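Local atomic coordinates of FTT_1639c (Francisella tularensis subsp. tularensis, PDB entry 7KZW), a protein that is of unknown function, this beta-rich part being one piece of a longer protein predicted to contain a transmembrane helix. Residues Ala5-Lys17 with Ile114-Ser128. The protein carries 3 engineered substitutions. Sequence-based numbering, arbitrary orientation. Where two conformers were deposited one is given.
Sequences ARELPLLKHGYSK and IEYDRVGNLSYLVES
Arg-118 and Glu-7 form a salt bridge laid flat, a case in which charge pairing and hydrogen bonding are divided between two partners. The carboxylate stacks on one face of the guanidinium, the two planes only 8° apart, with Glu-7 OE2 3.3 Å from Arg-118 CZ; the oxygen lies well above the guanidinium plane, away from the directions of its N-H bonds, so the pairing is electrostatic. One N-H of Arg-118 NH1 instead runs in the guanidinium plane to Leu-8 O, 2.9 Å away and nearly straight at 168°. A bend at chi2 (104°) folds the arginine back toward the other strand, and Leu-10 CB packs on the opposite face. One water bridges NH1 to Leu-10 N, another joins Glu-7 OE2 to Val-119 N.

This clamp sits where two parallel strands part company. Between 6-7 and 116-117 the pairing is regular parallel strand pairing: Asp-117 N donates to Arg-6 O at 2.8 Å, flanked by Arg-6 N to Glu-115 O and Leu-8 N to Asp-117 O. From Pro-9 on the strand 6-16 turns to strand 21-27, with a classic beta bulge at Leu-11 and Lys-12 opposite Met-25, so that it links the two halves of a mixed sheet.

The segments meet again at the short helix 124-127, N-capped by Ser-123 OG. Here Ser-128 CA sits over the centre of the Tyr-15 ring, 3.6 Å from its centroid, a CH-pi contact. Ser-128 OG turns back to Tyr-124 O, while a water links Glu-127 O to His-13 ND1.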
loop_
_atom_site.group_PDB
_atom_site.type_symbol
_atom_site.label_atom_id
_atom_site.label_comp_id
_atom_site.label_asym_id
_atom_site.label_seq_id
_atom_site.Cartn_x
_atom_site.Cartn_y
_atom_site.Cartn_z
ATOM N N ALA A 5 17.175 -3.039 -4.118
ATOM C CA ALA A 5 15.854 -2.784 -3.551
ATOM C C ALA A 5 15.700 -3.361 -2.146
ATOM O O ALA A 5 16.257 -4.406 -1.816
ATOM C CB ALA A 5 14.764 -3.348 -4.461
ATOM N N ARG A 6 14.925 -2.656 -1.323
ATOM C CA ARG A 6 14.407 -3.118 -0.043
ATOM C C ARG A 6 12.962 -3.541 -0.212
ATOM O O ARG A 6 12.276 -3.102 -1.140
ATOM C CB ARG A 6 14.414 -1.945 0.935
ATOM C CG ARG A 6 15.684 -1.098 0.908
ATOM C CD ARG A 6 15.682 -0.289 2.210
ATOM N NE ARG A 6 16.778 0.658 2.359
ATOM C CZ ARG A 6 16.998 1.325 3.493
ATOM N NH1 ARG A 6 16.197 1.127 4.536
ATOM N NH2 ARG A 6 18.022 2.172 3.592
ATOM N N GLU A 7 12.443 -4.360 0.709
ATOM C CA GLU A 7 11.023 -4.695 0.674
ATOM C C GLU A 7 10.193 -3.598 1.340
ATOM O O GLU A 7 10.570 -3.091 2.405
ATOM C CB GLU A 7 10.749 -6.017 1.409
ATOM C CG GLU A 7 9.275 -6.433 1.294
ATOM C CD GLU A 7 8.937 -7.837 1.777
ATOM O OE1 GLU A 7 9.420 -8.225 2.864
ATOM O OE2 GLU A 7 8.166 -8.530 1.063
ATOM N N LEU A 8 9.103 -3.185 0.685
ATOM C CA LEU A 8 8.157 -2.285 1.296
ATOM C C LEU A 8 7.466 -3.016 2.440
ATOM O O LEU A 8 6.852 -4.074 2.209
ATOM C CB LEU A 8 7.157 -1.859 0.210
ATOM C CG LEU A 8 6.063 -0.895 0.650
ATOM C CD1 LEU A 8 6.660 0.424 1.063
ATOM C CD2 LEU A 8 5.028 -0.696 -0.481
ATOM N N PRO A 9 7.593 -2.551 3.691
ATOM C CA PRO A 9 7.110 -3.370 4.820
ATOM C C PRO A 9 5.586 -3.426 4.939
ATOM O O PRO A 9 4.877 -2.501 4.557
ATOM C CB PRO A 9 7.727 -2.679 6.046
ATOM C CG PRO A 9 8.878 -1.856 5.474
ATOM C CD PRO A 9 8.444 -1.418 4.143
ATOM N N LEU A 10 5.098 -4.558 5.460
ATOM C CA LEU A 10 3.707 -4.748 5.822
ATOM C C LEU A 10 3.550 -4.272 7.268
ATOM O O LEU A 10 4.198 -4.823 8.183
ATOM C CB LEU A 10 3.347 -6.234 5.661
ATOM C CG LEU A 10 1.927 -6.547 6.075
ATOM C CD1 LEU A 10 0.902 -5.959 5.166
ATOM C CD2 LEU A 10 1.752 -8.066 6.069
ATOM N N LEU A 11 2.757 -3.240 7.488
ATOM C CA LEU A 11 2.557 -2.702 8.839
ATOM C C LEU A 11 1.471 -3.410 9.607
ATOM O O LEU A 11 1.620 -3.633 10.826
ATOM C CB LEU A 11 2.116 -1.252 8.781
ATOM C CG LEU A 11 3.171 -0.224 8.503
ATOM C CD1 LEU A 11 2.562 1.160 8.248
ATOM C CD2 LEU A 11 4.046 -0.192 9.759
ATOM N N LYS A 12 0.382 -3.766 8.930
ATOM C CA LYS A 12 -0.816 -4.219 9.627
ATOM C C LYS A 12 -1.663 -4.945 8.592
ATOM O O LYS A 12 -1.589 -4.655 7.395
ATOM C CB LYS A 12 -1.597 -2.972 10.117
ATOM C CG LYS A 12 -2.650 -3.244 11.148
ATOM C CD LYS A 12 -3.194 -1.924 11.736
ATOM C CE LYS A 12 -3.899 -2.186 13.092
ATOM N NZ LYS A 12 -5.301 -1.643 13.174
ATOM N N HIS A 13 -2.452 -5.902 9.046
ATOM C CA HIS A 13 -3.461 -6.523 8.186
ATOM C C HIS A 13 -4.673 -6.860 9.036
ATOM O O HIS A 13 -4.588 -6.933 10.266
ATOM C CB HIS A 13 -2.888 -7.787 7.544
ATOM C CG HIS A 13 -2.468 -8.838 8.531
ATOM N ND1 HIS A 13 -3.271 -9.894 8.887
ATOM C CD2 HIS A 13 -1.312 -8.999 9.216
ATOM C CE1 HIS A 13 -2.638 -10.655 9.769
ATOM N NE2 HIS A 13 -1.447 -10.139 9.977
ATOM N N GLY A 14 -5.811 -7.081 8.381
ATOM C CA GLY A 14 -7.018 -7.431 9.114
ATOM C C GLY A 14 -8.154 -7.707 8.158
ATOM O O GLY A 14 -7.990 -7.665 6.932
ATOM N N TYR A 15 -9.316 -7.996 8.733
ATOM C CA TYR A 15 -10.490 -8.323 7.925
ATOM C C TYR A 15 -11.750 -8.077 8.746
ATOM O O TYR A 15 -11.710 -7.993 9.986
ATOM C CB TYR A 15 -10.450 -9.790 7.425
ATOM C CG TYR A 15 -10.710 -10.813 8.494
ATOM C CD1 TYR A 15 -9.714 -11.153 9.441
ATOM C CD2 TYR A 15 -11.932 -11.465 8.568
ATOM C CE1 TYR A 15 -9.950 -12.119 10.432
ATOM C CE2 TYR A 15 -12.159 -12.422 9.582
ATOM C CZ TYR A 15 -11.142 -12.732 10.478
ATOM O OH TYR A 15 -11.299 -13.667 11.496
ATOM N N SER A 16 -12.885 -8.015 8.050
ATOM C CA SER A 16 -14.204 -7.920 8.685
ATOM C C SER A 16 -15.097 -8.959 8.048
ATOM O O SER A 16 -15.369 -8.871 6.848
ATOM C CB SER A 16 -14.828 -6.528 8.468
ATOM O OG SER A 16 -16.227 -6.563 8.791
ATOM N N LYS A 17 -15.540 -9.943 8.826
ATOM C CA LYS A 17 -16.463 -10.946 8.315
ATOM C C LYS A 17 -17.807 -10.308 7.944
ATOM O O LYS A 17 -18.414 -10.662 6.929
ATOM C CB LYS A 17 -16.626 -12.064 9.368
ATOM C CG LYS A 17 -17.487 -13.234 8.933
ATOM C CD LYS A 17 -17.808 -14.200 10.082
ATOM C CE LYS A 17 -17.056 -15.522 9.846
ATOM N NZ LYS A 17 -17.936 -16.750 9.808
ATOM N N ILE A 114 15.965 5.569 -3.189
ATOM C CA ILE A 114 15.870 4.183 -2.740
ATOM C C ILE A 114 14.640 3.548 -3.385
ATOM O O ILE A 114 13.563 4.154 -3.450
ATOM C CB ILE A 114 15.780 4.064 -1.211
ATOM C CG1 ILE A 114 16.895 4.826 -0.439
ATOM C CG2 ILE A 114 15.767 2.617 -0.817
ATOM C CD1 ILE A 114 18.320 4.437 -0.742
ATOM N N GLU A 115 14.745 2.280 -3.760
ATOM C CA GLU A 115 13.659 1.516 -4.326
ATOM C C GLU A 115 13.105 0.581 -3.257
ATOM O O GLU A 115 13.885 -0.098 -2.559
ATOM C CB GLU A 115 14.150 0.701 -5.530
ATOM C CG GLU A 115 13.160 -0.284 -6.026
ATOM C CD GLU A 115 13.618 -1.108 -7.231
ATOM O OE1 GLU A 115 14.627 -0.754 -7.859
ATOM O OE2 GLU A 115 12.951 -2.122 -7.515
ATOM N N TYR A 116 11.784 0.570 -3.113
ATOM C CA TYR A 116 11.063 -0.336 -2.216
ATOM C C TYR A 116 10.134 -1.178 -3.067
ATOM O O TYR A 116 9.311 -0.632 -3.826
ATOM C CB TYR A 116 10.277 0.464 -1.131
ATOM C CG TYR A 116 11.197 1.399 -0.392
ATOM C CD1 TYR A 116 11.496 2.677 -0.882
ATOM C CD2 TYR A 116 11.926 0.951 0.743
ATOM C CE1 TYR A 116 12.438 3.515 -0.245
ATOM C CE2 TYR A 116 12.856 1.792 1.387
ATOM C CZ TYR A 116 13.116 3.044 0.883
ATOM O OH TYR A 116 14.055 3.863 1.502
ATOM N N ASP A 117 10.206 -2.500 -2.941
ATOM C CA ASP A 117 9.429 -3.406 -3.774
ATOM C C ASP A 117 8.485 -4.236 -2.925
ATOM O O ASP A 117 8.809 -4.602 -1.781
ATOM C CB ASP A 117 10.355 -4.451 -4.352
ATOM C CG ASP A 117 11.240 -3.927 -5.418
ATOM O OD1 ASP A 117 11.034 -2.813 -5.921
ATOM O OD2 ASP A 117 12.202 -4.649 -5.753
ATOM N N ARG A 118 7.371 -4.649 -3.525
ATOM C CA ARG A 118 6.543 -5.684 -2.875
ATOM C C ARG A 118 5.882 -6.467 -3.989
ATOM O O ARG A 118 5.205 -5.880 -4.837
ATOM C CB ARG A 118 5.492 -5.054 -1.973
ATOM C CG ARG A 118 4.737 -6.104 -1.047
ATOM C CD ARG A 118 5.251 -6.019 0.381
ATOM N NE ARG A 118 4.877 -7.232 1.066
ATOM C CZ ARG A 118 5.283 -7.534 2.270
ATOM N NH1 ARG A 118 6.038 -6.698 2.973
ATOM N NH2 ARG A 118 4.891 -8.702 2.799
ATOM N N VAL A 119 6.009 -7.798 -3.976
ATOM C CA VAL A 119 5.243 -8.680 -4.844
ATOM C C VAL A 119 4.319 -9.507 -3.939
ATOM O O VAL A 119 4.770 -9.997 -2.899
ATOM C CB VAL A 119 6.172 -9.586 -5.652
ATOM C CG1 VAL A 119 5.373 -10.511 -6.521
ATOM C CG2 VAL A 119 7.140 -8.733 -6.485
ATOM N N GLY A 120 3.071 -9.641 -4.328
ATOM C CA GLY A 120 2.219 -10.337 -3.396
ATOM C C GLY A 120 0.820 -10.565 -3.941
ATOM O O GLY A 120 0.540 -10.339 -5.123
ATOM N N ASN A 121 -0.014 -11.123 -3.075
ATOM C CA ASN A 121 -1.405 -11.417 -3.349
ATOM C C ASN A 121 -2.207 -11.050 -2.110
ATOM O O ASN A 121 -1.722 -11.190 -0.981
ATOM C CB ASN A 121 -1.571 -12.955 -3.583
ATOM C CG ASN A 121 -2.986 -13.400 -3.610
ATOM O OD1 ASN A 121 -3.594 -13.668 -2.552
ATOM N ND2 ASN A 121 -3.586 -13.446 -4.806
ATOM N N LEU A 122 -3.435 -10.580 -2.317
ATOM C CA LEU A 122 -4.401 -10.475 -1.220
ATOM C C LEU A 122 -5.699 -11.099 -1.693
ATOM O O LEU A 122 -6.122 -10.881 -2.842
ATOM C CB LEU A 122 -4.662 -9.003 -0.921
ATOM C CG LEU A 122 -5.565 -8.708 0.259
ATOM C CD1 LEU A 122 -5.073 -9.281 1.526
ATOM C CD2 LEU A 122 -5.747 -7.149 0.390
ATOM N N SER A 123 -6.324 -11.858 -0.787
ATOM C CA SER A 123 -7.673 -12.335 -1.048
ATOM C C SER A 123 -8.442 -12.366 0.249
ATOM O O SER A 123 -7.869 -12.549 1.326
ATOM C CB SER A 123 -7.736 -13.747 -1.665
ATOM O OG SER A 123 -7.283 -14.693 -0.705
ATOM N N TYR A 124 -9.762 -12.160 0.163
ATOM C CA TYR A 124 -10.553 -12.236 1.377
ATOM C C TYR A 124 -10.426 -13.632 1.992
ATOM O O TYR A 124 -10.319 -13.774 3.222
ATOM C CB TYR A 124 -12.027 -11.872 1.109
ATOM C CG TYR A 124 -12.824 -12.036 2.362
ATOM C CD1 TYR A 124 -12.865 -11.030 3.342
ATOM C CD2 TYR A 124 -13.501 -13.220 2.590
ATOM C CE1 TYR A 124 -13.545 -11.214 4.526
ATOM C CE2 TYR A 124 -14.184 -13.420 3.814
ATOM C CZ TYR A 124 -14.190 -12.402 4.754
ATOM O OH TYR A 124 -14.894 -12.608 5.944
ATOM N N LEU A 125 -10.452 -14.670 1.158
ATOM C CA LEU A 125 -10.395 -16.057 1.678
ATOM C C LEU A 125 -9.150 -16.264 2.530
ATOM O O LEU A 125 -9.216 -16.745 3.670
ATOM C CB LEU A 125 -10.444 -17.041 0.510
ATOM C CG LEU A 125 -10.316 -18.539 0.856
ATOM C CD1 LEU A 125 -11.386 -18.969 1.814
ATOM C CD2 LEU A 125 -10.361 -19.312 -0.453
ATOM N N VAL A 126 -7.996 -15.875 2.000
ATOM C CA VAL A 126 -6.779 -16.118 2.744
ATOM C C VAL A 126 -6.712 -15.223 3.962
ATOM O O VAL A 126 -6.444 -15.669 5.078
ATOM C CB VAL A 126 -5.561 -15.940 1.841
ATOM C CG1 VAL A 126 -4.301 -15.847 2.704
ATOM C CG2 VAL A 126 -5.450 -17.103 0.872
ATOM N N GLU A 127 -7.001 -13.933 3.785
ATOM C CA GLU A 127 -6.792 -12.976 4.853
ATOM C C GLU A 127 -7.747 -13.197 6.005
ATOM O O GLU A 127 -7.421 -12.867 7.157
ATOM C CB GLU A 127 -6.935 -11.573 4.247
ATOM C CG GLU A 127 -6.093 -10.553 4.871
ATOM C CD GLU A 127 -4.621 -10.868 4.850
ATOM O OE1 GLU A 127 -4.059 -11.548 3.952
ATOM O OE2 GLU A 127 -4.004 -10.430 5.792
ATOM N N SER A 128 -8.947 -13.732 5.738
ATOM C CA SER A 128 -9.912 -13.989 6.798
ATOM C C SER A 128 -9.592 -15.242 7.604
ATOM O O SER A 128 -10.262 -15.513 8.606
ATOM C CB SER A 128 -11.327 -14.006 6.236
ATOM O OG SER A 128 -11.486 -15.133 5.408
HETATM O O HOH W 1 7.729 -8.657 -1.658
HETATM O O HOH W 2 7.027 -6.720 5.853
HETATM O O HOH W 3 -6.078 -10.794 8.565
#